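Long-range contacts in inorganic pyrophosphatase (Helicobacter pylori, PDB 2BQX), which hydrolyses inorganic pyrophosphate to two phosphate ions, with magnesium as cofactor, and works as a homohexamer: residues N49-Y54 against K134-T139; L92-E97 against K147-K152. All coordinates share one frame; numbering follows the deposited sequence.

Contact 1: residues N49-Y54 against K134-T139; sequences NYPANY and KHFFET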
ATOM      1  N   ASN A  49     -14.676   3.829  -2.419  1.00 20.13           N
ATOM      2  CA  ASN A  49     -13.815   4.158  -1.300  1.00 23.17           C
ATOM      3  C   ASN A  49     -14.149   5.561  -0.835  1.00 21.62           C
ATOM      4  O   ASN A  49     -14.491   6.419  -1.650  1.00 22.40           O
ATOM      5  CB  ASN A  49     -12.342   4.046  -1.706  1.00 28.04           C
ATOM      6  CG  ASN A  49     -12.096   4.434  -3.151  1.00 32.31           C
ATOM      7  OD1 ASN A  49     -12.344   3.653  -4.081  1.00 35.04           O
ATOM      8  ND2 ASN A  49     -11.605   5.648  -3.350  1.00 36.36           N
ATOM      9  N   TYR A  50     -14.076   5.797   0.471  1.00 21.87           N
ATOM     10  CA  TYR A  50     -14.404   7.118   0.997  1.00 20.61           C
ATOM     11  C   TYR A  50     -13.514   8.202   0.410  1.00 20.99           C
ATOM     12  O   TYR A  50     -12.290   8.119   0.465  1.00 20.15           O
ATOM     13  CB  TYR A  50     -14.332   7.123   2.525  1.00 20.97           C
ATOM     14  CG  TYR A  50     -15.576   6.561   3.162  1.00 23.73           C
ATOM     15  CD1 TYR A  50     -15.794   5.188   3.231  1.00 22.78           C
ATOM     16  CD2 TYR A  50     -16.558   7.412   3.669  1.00 23.98           C
ATOM     17  CE1 TYR A  50     -16.964   4.677   3.796  1.00 23.69           C
ATOM     18  CE2 TYR A  50     -17.725   6.913   4.228  1.00 25.64           C
ATOM     19  CZ  TYR A  50     -17.922   5.549   4.290  1.00 25.56           C
ATOM     20  OH  TYR A  50     -19.079   5.057   4.856  1.00 27.73           O
ATOM     21  N   PRO A  51     -14.132   9.240  -0.170  1.00 21.43           N
ATOM     22  CA  PRO A  51     -13.412  10.356  -0.790  1.00 21.74           C
ATOM     23  C   PRO A  51     -12.732  11.320   0.173  1.00 21.18           C
ATOM     24  O   PRO A  51     -12.071  12.269  -0.250  1.00 20.81           O
ATOM     25  CB  PRO A  51     -14.492  11.029  -1.626  1.00 22.05           C
ATOM     26  CG  PRO A  51     -15.700  10.865  -0.772  1.00 23.10           C
ATOM     27  CD  PRO A  51     -15.590   9.422  -0.297  1.00 21.42           C
ATOM     28  N   ALA A  52     -12.898  11.078   1.467  1.00 19.40           N
ATOM     29  CA  ALA A  52     -12.270  11.923   2.481  1.00 18.82           C
ATOM     30  C   ALA A  52     -12.266  11.192   3.797  1.00 18.12           C
ATOM     31  O   ALA A  52     -12.874  10.136   3.932  1.00 17.85           O
ATOM     32  CB  ALA A  52     -13.040  13.232   2.643  1.00 19.03           C
ATOM     33  N   ASN A  53     -11.563  11.758   4.765  1.00 18.29           N
ATOM     34  CA  ASN A  53     -11.542  11.187   6.094  1.00 19.04           C
ATOM     35  C   ASN A  53     -12.930  11.543   6.608  1.00 20.29           C
ATOM     36  O   ASN A  53     -13.490  12.573   6.226  1.00 19.22           O
ATOM     37  CB  ASN A  53     -10.443  11.840   6.923  1.00 19.74           C
ATOM     38  CG  ASN A  53      -9.057  11.560   6.360  1.00 19.39           C
ATOM     39  OD1 ASN A  53      -8.602  10.408   6.349  1.00 18.75           O
ATOM     40  ND2 ASN A  53      -8.380  12.608   5.880  1.00 19.86           N
ATOM     41  N   TYR A  54     -13.478  10.693   7.464  1.00 18.85           N
ATOM     42  CA  TYR A  54     -14.829  10.882   7.974  1.00 21.87           C
ATOM     43  C   TYR A  54     -14.918  10.656   9.479  1.00 20.94           C
ATOM     44  O   TYR A  54     -14.328   9.713  10.000  1.00 17.59           O
ATOM     45  CB  TYR A  54     -15.736   9.891   7.246  1.00 24.82           C
ATOM     46  CG  TYR A  54     -17.202  10.000   7.557  1.00 29.71           C
ATOM     47  CD1 TYR A  54     -17.733   9.520   8.759  1.00 31.12           C
ATOM     48  CD2 TYR A  54     -18.070  10.574   6.635  1.00 33.25           C
ATOM     49  CE1 TYR A  54     -19.102   9.615   9.023  1.00 34.45           C
ATOM     50  CE2 TYR A  54     -19.425  10.671   6.886  1.00 35.80           C
ATOM     51  CZ  TYR A  54     -19.936  10.194   8.077  1.00 35.70           C
ATOM     52  OH  TYR A  54     -21.285  10.310   8.298  1.00 39.00           O
ATOM     53  N   LYS A 134     -20.233  14.213  -3.767  1.00 22.94           N
ATOM     54  CA  LYS A 134     -21.678  14.105  -3.928  1.00 24.55           C
ATOM     55  C   LYS A 134     -22.076  12.771  -4.551  1.00 23.57           C
ATOM     56  O   LYS A 134     -23.016  12.116  -4.102  1.00 22.69           O
ATOM     57  CB  LYS A 134     -22.197  15.267  -4.790  1.00 27.60           C
ATOM     58  CG  LYS A 134     -23.654  15.137  -5.223  1.00 32.89           C
ATOM     59  CD  LYS A 134     -24.281  16.504  -5.513  1.00 36.23           C
ATOM     60  CE  LYS A 134     -23.566  17.253  -6.624  1.00 40.20           C
ATOM     61  NZ  LYS A 134     -24.120  18.633  -6.810  1.00 40.67           N
ATOM     62  N   HIS A 135     -21.345  12.373  -5.586  1.00 23.42           N
ATOM     63  CA  HIS A 135     -21.622  11.127  -6.283  1.00 22.38           C
ATOM     64  C   HIS A 135     -21.381   9.913  -5.380  1.00 21.10           C
ATOM     65  O   HIS A 135     -22.054   8.886  -5.505  1.00 21.53           O
ATOM     66  CB  HIS A 135     -20.759  11.061  -7.548  1.00 23.32           C
ATOM     67  CG  HIS A 135     -20.857   9.761  -8.280  1.00 23.21           C
ATOM     68  ND1 HIS A 135     -19.943   8.744  -8.111  1.00 23.97           N
ATOM     69  CD2 HIS A 135     -21.781   9.297  -9.154  1.00 22.70           C
ATOM     70  CE1 HIS A 135     -20.303   7.707  -8.847  1.00 23.63           C
ATOM     71  NE2 HIS A 135     -21.413   8.017  -9.490  1.00 22.76           N
ATOM     72  N   PHE A 136     -20.429  10.033  -4.462  1.00 20.49           N
ATOM     73  CA  PHE A 136     -20.143   8.939  -3.542  1.00 20.86           C
ATOM     74  C   PHE A 136     -21.340   8.683  -2.628  1.00 21.17           C
ATOM     75  O   PHE A 136     -21.810   7.550  -2.490  1.00 21.07           O
ATOM     76  CB  PHE A 136     -18.924   9.258  -2.677  1.00 20.41           C
ATOM     77  CG  PHE A 136     -18.684   8.253  -1.590  1.00 20.38           C
ATOM     78  CD1 PHE A 136     -18.073   7.035  -1.873  1.00 21.46           C
ATOM     79  CD2 PHE A 136     -19.092   8.513  -0.286  1.00 21.83           C
ATOM     80  CE1 PHE A 136     -17.869   6.088  -0.870  1.00 21.98           C
ATOM     81  CE2 PHE A 136     -18.896   7.573   0.726  1.00 22.63           C
ATOM     82  CZ  PHE A 136     -18.281   6.357   0.433  1.00 23.62           C
ATOM     83  N   PHE A 137     -21.837   9.738  -2.000  1.00 21.77           N
ATOM     84  CA  PHE A 137     -22.973   9.581  -1.097  1.00 22.44           C
ATOM     85  C   PHE A 137     -24.230   9.205  -1.864  1.00 23.41           C
ATOM     86  O   PHE A 137     -25.088   8.474  -1.361  1.00 23.16           O
ATOM     87  CB  PHE A 137     -23.172  10.867  -0.292  1.00 22.49           C
ATOM     88  CG  PHE A 137     -22.154  11.047   0.796  1.00 22.85           C
ATOM     89  CD1 PHE A 137     -22.202  10.257   1.942  1.00 23.53           C
ATOM     90  CD2 PHE A 137     -21.119  11.964   0.657  1.00 21.57           C
ATOM     91  CE1 PHE A 137     -21.231  10.372   2.934  1.00 23.75           C
ATOM     92  CE2 PHE A 137     -20.142  12.088   1.642  1.00 22.74           C
ATOM     93  CZ  PHE A 137     -20.199  11.288   2.785  1.00 24.66           C
ATOM     94  N   GLU A 138     -24.323   9.681  -3.097  1.00 23.21           N
ATOM     95  CA  GLU A 138     -25.480   9.384  -3.924  1.00 26.05           C
ATOM     96  C   GLU A 138     -25.544   7.908  -4.332  1.00 26.23           C
ATOM     97  O   GLU A 138     -26.626   7.389  -4.605  1.00 26.96           O
ATOM     98  CB  GLU A 138     -25.450  10.253  -5.180  1.00 27.69           C
ATOM     99  CG  GLU A 138     -26.800  10.462  -5.820  1.00 35.07           C
ATOM    100  CD  GLU A 138     -27.270  11.901  -5.698  1.00 39.04           C
ATOM    101  OE1 GLU A 138     -26.690  12.783  -6.383  1.00 39.93           O
ATOM    102  OE2 GLU A 138     -28.207  12.155  -4.911  1.00 39.23           O
ATOM    103  N   THR A 139     -24.401   7.222  -4.348  1.00 23.40           N
ATOM    104  CA  THR A 139     -24.381   5.826  -4.787  1.00 22.73           C
ATOM    105  C   THR A 139     -23.823   4.749  -3.857  1.00 22.91           C
ATOM    106  O   THR A 139     -24.056   3.564  -4.090  1.00 24.43           O
ATOM    107  CB  THR A 139     -23.584   5.692  -6.098  1.00 23.09           C
ATOM    108  OG1 THR A 139     -22.207   6.028  -5.855  1.00 22.24           O
ATOM    109  CG2 THR A 139     -24.145   6.609  -7.166  1.00 21.82           C
TER

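Contact 2: residues L92-E97 against K147-K152; sequences LNMEDE and KWVKVK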
ATOM      1  N   LEU A  92     -22.727  19.535   3.540  1.00 21.82           N
ATOM      2  CA  LEU A  92     -23.398  18.770   2.491  1.00 22.53           C
ATOM      3  C   LEU A  92     -24.729  18.251   3.027  1.00 23.16           C
ATOM      4  O   LEU A  92     -24.770  17.515   4.015  1.00 23.48           O
ATOM      5  CB  LEU A  92     -22.527  17.588   2.039  1.00 21.98           C
ATOM      6  CG  LEU A  92     -23.126  16.626   1.005  1.00 21.56           C
ATOM      7  CD1 LEU A  92     -23.559  17.387  -0.240  1.00 22.33           C
ATOM      8  CD2 LEU A  92     -22.095  15.565   0.645  1.00 21.93           C
ATOM      9  N   ASN A  93     -25.813  18.641   2.369  1.00 23.98           N
ATOM     10  CA  ASN A  93     -27.156  18.235   2.773  1.00 24.55           C
ATOM     11  C   ASN A  93     -27.661  17.066   1.931  1.00 24.36           C
ATOM     12  O   ASN A  93     -27.535  17.069   0.709  1.00 24.83           O
ATOM     13  CB  ASN A  93     -28.105  19.428   2.632  1.00 27.16           C
ATOM     14  CG  ASN A  93     -27.718  20.589   3.530  1.00 30.03           C
ATOM     15  OD1 ASN A  93     -27.821  21.754   3.140  1.00 33.73           O
ATOM     16  ND2 ASN A  93     -27.279  20.279   4.740  1.00 31.32           N
ATOM     17  N   MET A  94     -28.237  16.066   2.588  1.00 23.35           N
ATOM     18  CA  MET A  94     -28.754  14.904   1.883  1.00 25.52           C
ATOM     19  C   MET A  94     -29.923  14.279   2.629  1.00 25.35           C
ATOM     20  O   MET A  94     -30.100  14.481   3.833  1.00 27.28           O
ATOM     21  CB  MET A  94     -27.654  13.854   1.712  1.00 25.66           C
ATOM     22  CG  MET A  94     -27.055  13.368   3.027  1.00 28.48           C
ATOM     23  SD  MET A  94     -25.636  12.279   2.760  1.00 32.60           S
ATOM     24  CE  MET A  94     -24.435  13.458   2.227  1.00 28.26           C
ATOM     25  N   GLU A  95     -30.709  13.501   1.903  1.00 26.30           N
ATOM     26  CA  GLU A  95     -31.853  12.822   2.484  1.00 28.00           C
ATOM     27  C   GLU A  95     -31.663  11.322   2.322  1.00 27.88           C
ATOM     28  O   GLU A  95     -31.303  10.861   1.238  1.00 28.99           O
ATOM     29  CB  GLU A  95     -33.135  13.244   1.762  1.00 29.42           C
ATOM     30  CG  GLU A  95     -34.398  12.625   2.335  1.00 31.98           C
ATOM     31  CD  GLU A  95     -35.561  12.656   1.366  1.00 35.06           C
ATOM     32  OE1 GLU A  95     -35.468  13.357   0.334  1.00 36.24           O
ATOM     33  OE2 GLU A  95     -36.572  11.973   1.638  1.00 34.10           O
ATOM     34  N   ASP A  96     -31.867  10.562   3.395  1.00 28.80           N
ATOM     35  CA  ASP A  96     -31.769   9.110   3.302  1.00 30.08           C
ATOM     36  C   ASP A  96     -33.087   8.505   3.763  1.00 31.03           C
ATOM     37  O   ASP A  96     -34.058   9.231   4.002  1.00 28.37           O
ATOM     38  CB  ASP A  96     -30.591   8.544   4.113  1.00 31.29           C
ATOM     39  CG  ASP A  96     -30.686   8.826   5.601  1.00 34.24           C
ATOM     40  OD1 ASP A  96     -31.806   8.967   6.134  1.00 33.00           O
ATOM     41  OD2 ASP A  96     -29.614   8.883   6.243  1.00 35.71           O
ATOM     42  N   GLU A  97     -33.134   7.183   3.885  1.00 31.63           N
ATOM     43  CA  GLU A  97     -34.366   6.510   4.288  1.00 33.97           C
ATOM     44  C   GLU A  97     -34.841   6.884   5.691  1.00 34.05           C
ATOM     45  O   GLU A  97     -35.993   6.631   6.041  1.00 34.56           O
ATOM     46  CB  GLU A  97     -34.205   4.986   4.208  1.00 34.27           C
ATOM     47  CG  GLU A  97     -33.362   4.386   5.324  1.00 37.25           C
ATOM     48  CD  GLU A  97     -31.880   4.632   5.140  1.00 38.29           C
ATOM     49  OE1 GLU A  97     -31.125   4.448   6.115  1.00 42.19           O
ATOM     50  OE2 GLU A  97     -31.465   4.998   4.022  1.00 38.67           O
ATOM     51  N   LYS A 147     -32.136   0.877   1.862  1.00 34.58           N
ATOM     52  CA  LYS A 147     -31.396   2.098   2.161  1.00 34.29           C
ATOM     53  C   LYS A 147     -31.129   2.882   0.880  1.00 32.65           C
ATOM     54  O   LYS A 147     -31.021   2.306  -0.200  1.00 31.83           O
ATOM     55  CB  LYS A 147     -30.078   1.758   2.863  1.00 36.43           C
ATOM     56  CG  LYS A 147     -30.270   1.210   4.267  1.00 39.65           C
ATOM     57  CD  LYS A 147     -28.953   0.797   4.888  1.00 42.68           C
ATOM     58  CE  LYS A 147     -29.134   0.344   6.328  1.00 43.45           C
ATOM     59  NZ  LYS A 147     -29.534   1.475   7.208  1.00 46.25           N
ATOM     60  N   TRP A 148     -31.035   4.201   1.003  1.00 32.06           N
ATOM     61  CA  TRP A 148     -30.791   5.055  -0.153  1.00 32.13           C
ATOM     62  C   TRP A 148     -30.419   6.461   0.281  1.00 31.36           C
ATOM     63  O   TRP A 148     -30.679   6.859   1.417  1.00 31.09           O
ATOM     64  CB  TRP A 148     -32.032   5.120  -1.050  1.00 33.04           C
ATOM     65  CG  TRP A 148     -33.301   5.492  -0.316  1.00 34.67           C
ATOM     66  CD1 TRP A 148     -34.207   4.635   0.240  1.00 35.63           C
ATOM     67  CD2 TRP A 148     -33.776   6.817  -0.032  1.00 34.52           C
ATOM     68  NE1 TRP A 148     -35.218   5.343   0.852  1.00 35.46           N
ATOM     69  CE2 TRP A 148     -34.977   6.684   0.700  1.00 34.59           C
ATOM     70  CE3 TRP A 148     -33.303   8.103  -0.325  1.00 33.56           C
ATOM     71  CZ2 TRP A 148     -35.710   7.788   1.146  1.00 35.00           C
ATOM     72  CZ3 TRP A 148     -34.032   9.202   0.117  1.00 33.97           C
ATOM     73  CH2 TRP A 148     -35.225   9.034   0.846  1.00 34.32           C
ATOM     74  N   VAL A 149     -29.809   7.210  -0.630  1.00 30.00           N
ATOM     75  CA  VAL A 149     -29.400   8.574  -0.338  1.00 29.74           C
ATOM     76  C   VAL A 149     -29.675   9.500  -1.515  1.00 30.59           C
ATOM     77  O   VAL A 149     -29.305   9.198  -2.650  1.00 30.61           O
ATOM     78  CB  VAL A 149     -27.884   8.663  -0.021  1.00 29.34           C
ATOM     79  CG1 VAL A 149     -27.508  10.104   0.305  1.00 29.66           C
ATOM     80  CG2 VAL A 149     -27.533   7.750   1.146  1.00 30.22           C
ATOM     81  N   LYS A 150     -30.339  10.617  -1.239  1.00 29.20           N
ATOM     82  CA  LYS A 150     -30.617  11.620  -2.259  1.00 31.35           C
ATOM     83  C   LYS A 150     -29.890  12.874  -1.808  1.00 30.21           C
ATOM     84  O   LYS A 150     -30.307  13.528  -0.854  1.00 29.25           O
ATOM     85  CB  LYS A 150     -32.114  11.920  -2.363  1.00 33.89           C
ATOM     86  CG  LYS A 150     -32.963  10.816  -2.978  1.00 38.53           C
ATOM     87  CD  LYS A 150     -34.417  11.278  -3.082  1.00 41.07           C
ATOM     88  CE  LYS A 150     -35.300  10.249  -3.776  1.00 44.63           C
ATOM     89  NZ  LYS A 150     -35.469   8.993  -2.983  1.00 46.12           N
ATOM     90  N   VAL A 151     -28.797  13.206  -2.486  1.00 29.24           N
ATOM     91  CA  VAL A 151     -28.016  14.382  -2.132  1.00 28.83           C
ATOM     92  C   VAL A 151     -28.665  15.663  -2.637  1.00 29.33           C
ATOM     93  O   VAL A 151     -29.076  15.743  -3.795  1.00 30.27           O
ATOM     94  CB  VAL A 151     -26.592  14.288  -2.717  1.00 28.76           C
ATOM     95  CG1 VAL A 151     -25.777  15.489  -2.284  1.00 28.89           C
ATOM     96  CG2 VAL A 151     -25.931  12.997  -2.266  1.00 26.79           C
ATOM     97  N   LYS A 152     -28.759  16.670  -1.774  1.00 28.58           N
ATOM     98  CA  LYS A 152     -29.362  17.934  -2.177  1.00 29.94           C
ATOM     99  C   LYS A 152     -28.306  18.856  -2.773  1.00 30.31           C
ATOM    100  O   LYS A 152     -28.452  19.335  -3.895  1.00 31.48           O
ATOM    101  CB  LYS A 152     -30.025  18.619  -0.978  1.00 31.23           C
ATOM    102  CG  LYS A 152     -31.030  17.744  -0.244  1.00 33.90           C
ATOM    103  CD  LYS A 152     -32.129  17.237  -1.171  1.00 34.26           C
ATOM    104  CE  LYS A 152     -33.076  16.315  -0.427  1.00 37.03           C
ATOM    105  NZ  LYS A 152     -34.099  15.710  -1.323  1.00 37.34           N
TER

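Contact 1: residues N49-Y54 against K134-T139
The Phe136 ring meets the loop at residues 49-51 in two ways, through one face and through an edge. Over the face stands Pro51, whose CD lies 3.6 Å from the centroid of the Phe136 ring and only 14° off the ring normal, a CH-pi contact. The far edge of the same ring is directed at the face of Tyr50: Phe136 CZ sits 3.6 Å above the plane of the Tyr50 ring, over its centre. The ring planes are inclined at 56°, an edge-to-face pair with some tilt. Phe136 CG is anti to the backbone N (chi1 173°), which carries the ring out from the helix into this corner. There CE1 of Phe136 also comes within 3.5 Å of Asn49 O, a carbonyl seen obliquely by the ring. Phe137, the next residue, lays its face against Phe136 CD2 and meets Tyr54 edge to edge, the closest atoms being Phe137 CZ and Tyr54 CE2 at 4.2 Å. Tyr54 is predicted to bind substrate, so Phe137 packs against the ring edge of a probable active-site residue; Tyr54 OH is hydrogen-bonded to Lys103 NZ. Phe136 and Phe137 both also meet the ring of Tyr140, also predicted to bind substrate. At the subunit interface, Ala47 of a neighbouring subunit packs on Pro51 and Phe136. The end of helix 127-139 is thereby laid against the loop leading into strand 53-56, with Phe137 reaching on to Leu71 of strand 69-72 and Val151 of strand 149-156.

Contact 2: residues L92-E97 against K147-K152
Glu95 O accepts the shortest bond across this pair, from Lys150 N at 2.7 Å and almost straight (173°), and Val149 CA-H leans on the same oxygen. This bond belongs to the antiparallel pairing of strands 83-96 and 149-156 in the curled sheet, the OB-like barrel of this pyrophosphatase family; Glu95 and Lys150 form a hydrogen-bonded pair, Met94 and Val151 a non-hydrogen-bonded one. On the face that carries Met94, Val149 and Val151, Met94 SD touches Val149 CG1, and Leu92 CD1 lies 3.6 Å from Val151 CG1, towards Phe137 and helix 127-139. On the face of Glu95 and Lys150, Glu95 extends, and its OE1 forms a salt bridge with Lys152 NZ at 3.2 Å. Glu95 CD lies in the plane of the Trp148 ring, at the edge, with the carboxylate turned 77° from the indole. The peptide joining Asp96 to Glu97 covers one face of that ring, while Lys150 NZ stands over the rim of the other. Beyond the strands, Glu97 bends back at chi2 (-75°): Glu97 OE1 forms a long salt bridge with Lys147 NZ, and Glu97 OE2 accepts a hydrogen bond from Trp148 N at 3.2 Å, on the anti side and tilted out of the carboxylate plane.

In the fold
Contact 1 is buried and joins a helix end to a loop through aromatic and apolar packing, reaching the subunit boundary. Contact 2 lies at the surface of the chain, is touched by no other subunit, and is held by main-chain bonds, with charged groups along the outer face. Both border the predicted active site: contact 1 contains Tyr54 itself, while in contact 2 Met94 lies near Asp101 and Val149 near Tyr140. Their centres are about 12 Å apart and they share a border: helix 127-139 and strand 149-156 follow each other in the chain, and Glu138 OE2 probably accepts a hydrogen bond from Val151 N, at 2.7 Å. Phe137 belongs to both neighbourhoods, packing on Tyr54 and on Val151, and both contacts reach the same sheet.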